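PDB 2WAN: pullulanase from Bacillus acidopullulyticus, which hydrolyses alpha-1,6-glucosidic linkages in pullulan and at the branch points of starch-type polysaccharides. Local coordinates for residues 371-376 / 406-411. Sequence-based numbering, arbitrary orientation. Where two conformers were deposited one is given.
Sequences GNLENW and GMIVDL. With SO4 (sulfate ion), chain K.
I408 is gripped through its backbone by two residues of the opposing turn: its N donates to W376 O (2.9 Å, nearly straight at 167°), and its O accepts from N375 N (2.8 Å, more bent at 142°). Its side chain points toward the turn, CB and CG2 against L373 O and CD1 4.0 Å from W376 CB. M407, extended from a CG anti to the backbone N (chi1 -174°), runs beside N375 and brings CE to 3.7 Å from N375 OD1. At the other end E374 OE2 and D410 OD2 stand 4.4 Å apart, like charges bridged by a water that donates to both; a second water links E374 OE2 to D410 N. The type II turn L373–W376 and an Asx turn, N372 OD1 accepting from E374 N, shape the loop joining strands 364-370 and 377-383 of the CBM48 beta domain. The indole of W376 turns outward, its NE1 donating to O4 of a sulfate ion, probably from the crystallisation liquor. An alanine at W376 would probably keep the backbone pairing and the CB contact with I408 but lose this NE1 bond. Backbone bonds thus join the segments, while the acidic pair, its repulsion probably eased by water, meets at their partly exposed end.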
# COMPACT_ATOMS: atom_id res chain seq x y z
N GLY A 371 7.93 -18.32 36.26
CA GLY A 371 8.51 -19.54 35.72
C GLY A 371 9.07 -19.35 34.32
O GLY A 371 8.93 -18.28 33.72
N ASN A 372 9.72 -20.39 33.82
CA ASN A 372 10.38 -20.35 32.52
C ASN A 372 9.45 -20.96 31.50
O ASN A 372 9.29 -22.18 31.46
CB ASN A 372 11.72 -21.10 32.57
CG ASN A 372 12.57 -20.91 31.32
OD1 ASN A 372 12.06 -20.53 30.25
ND2 ASN A 372 13.86 -21.16 31.44
N LEU A 373 8.85 -20.11 30.66
CA LEU A 373 7.86 -20.57 29.68
C LEU A 373 8.48 -20.76 28.29
O LEU A 373 7.76 -20.83 27.29
CB LEU A 373 6.67 -19.61 29.62
CG LEU A 373 5.59 -19.70 30.71
CD1 LEU A 373 6.13 -19.25 32.05
CD2 LEU A 373 4.36 -18.89 30.34
N GLU A 374 9.80 -20.87 28.21
CA GLU A 374 10.42 -21.10 26.89
C GLU A 374 9.87 -22.36 26.22
O GLU A 374 9.81 -23.43 26.82
CB GLU A 374 11.96 -21.16 26.97
CG GLU A 374 12.65 -21.31 25.60
CD GLU A 374 14.16 -21.23 25.66
OE1 GLU A 374 14.72 -21.32 26.77
OE2 GLU A 374 14.78 -21.09 24.59
N ASN A 375 9.48 -22.20 24.95
CA ASN A 375 8.95 -23.29 24.12
C ASN A 375 7.56 -23.76 24.49
O ASN A 375 7.09 -24.77 23.96
CB ASN A 375 9.91 -24.48 24.04
CG ASN A 375 11.27 -24.09 23.50
OD1 ASN A 375 11.38 -23.17 22.68
ND2 ASN A 375 12.31 -24.75 23.98
N TRP A 376 6.88 -22.99 25.36
CA TRP A 376 5.47 -23.25 25.69
C TRP A 376 4.57 -22.64 24.60
O TRP A 376 5.00 -21.73 23.87
CB TRP A 376 5.11 -22.63 27.04
CG TRP A 376 5.52 -23.48 28.20
CD1 TRP A 376 6.80 -23.83 28.56
CD2 TRP A 376 4.65 -24.09 29.17
NE1 TRP A 376 6.78 -24.63 29.68
CE2 TRP A 376 5.47 -24.80 30.08
CE3 TRP A 376 3.26 -24.10 29.35
CZ2 TRP A 376 4.95 -25.52 31.16
CZ3 TRP A 376 2.73 -24.82 30.42
CH2 TRP A 376 3.58 -25.52 31.32
N GLY A 406 0.02 -19.86 19.54
CA GLY A 406 1.24 -19.04 19.58
C GLY A 406 2.31 -19.77 20.38
O GLY A 406 1.99 -20.66 21.17
N MET A 407 3.58 -19.43 20.15
CA MET A 407 4.68 -20.08 20.85
C MET A 407 5.57 -19.03 21.52
O MET A 407 5.97 -18.07 20.88
CB MET A 407 5.50 -20.93 19.89
CG MET A 407 6.59 -21.77 20.56
SD MET A 407 7.52 -22.66 19.29
CE MET A 407 8.58 -23.65 20.34
N ILE A 408 5.86 -19.23 22.80
CA ILE A 408 6.72 -18.33 23.56
C ILE A 408 8.17 -18.77 23.35
O ILE A 408 8.51 -19.95 23.59
CB ILE A 408 6.38 -18.39 25.06
CG1 ILE A 408 4.94 -17.93 25.31
CG2 ILE A 408 7.38 -17.55 25.88
CD1 ILE A 408 4.20 -18.77 26.29
N VAL A 409 9.03 -17.84 22.92
CA VAL A 409 10.42 -18.20 22.60
C VAL A 409 11.41 -17.16 23.10
O VAL A 409 11.05 -15.98 23.30
CB VAL A 409 10.63 -18.40 21.04
CG1 VAL A 409 9.74 -19.53 20.51
CG2 VAL A 409 10.36 -17.09 20.26
N ASP A 410 12.64 -17.62 23.32
CA ASP A 410 13.79 -16.77 23.61
C ASP A 410 14.39 -16.31 22.27
O ASP A 410 15.12 -17.07 21.63
CB ASP A 410 14.82 -17.58 24.38
CG ASP A 410 16.06 -16.78 24.77
OD1 ASP A 410 16.20 -15.60 24.36
OD2 ASP A 410 16.89 -17.35 25.51
N LEU A 411 14.09 -15.07 21.87
CA LEU A 411 14.56 -14.56 20.56
C LEU A 411 16.08 -14.53 20.46
O LEU A 411 16.62 -14.81 19.41
CB LEU A 411 13.98 -13.18 20.25
CG LEU A 411 12.49 -13.23 19.89
CD1 LEU A 411 11.94 -11.81 19.83
CD2 LEU A 411 12.28 -13.96 18.57
S SO4 K . 9.31 -26.67 31.96
O1 SO4 K . 10.30 -25.71 32.46
O2 SO4 K . 8.18 -26.68 32.90
O3 SO4 K . 9.90 -27.99 31.85
O4 SO4 K . 8.82 -26.18 30.65
O HOH W 1 13.22 -20.43 22.42
O HOH W 2 17.28 -19.94 25.52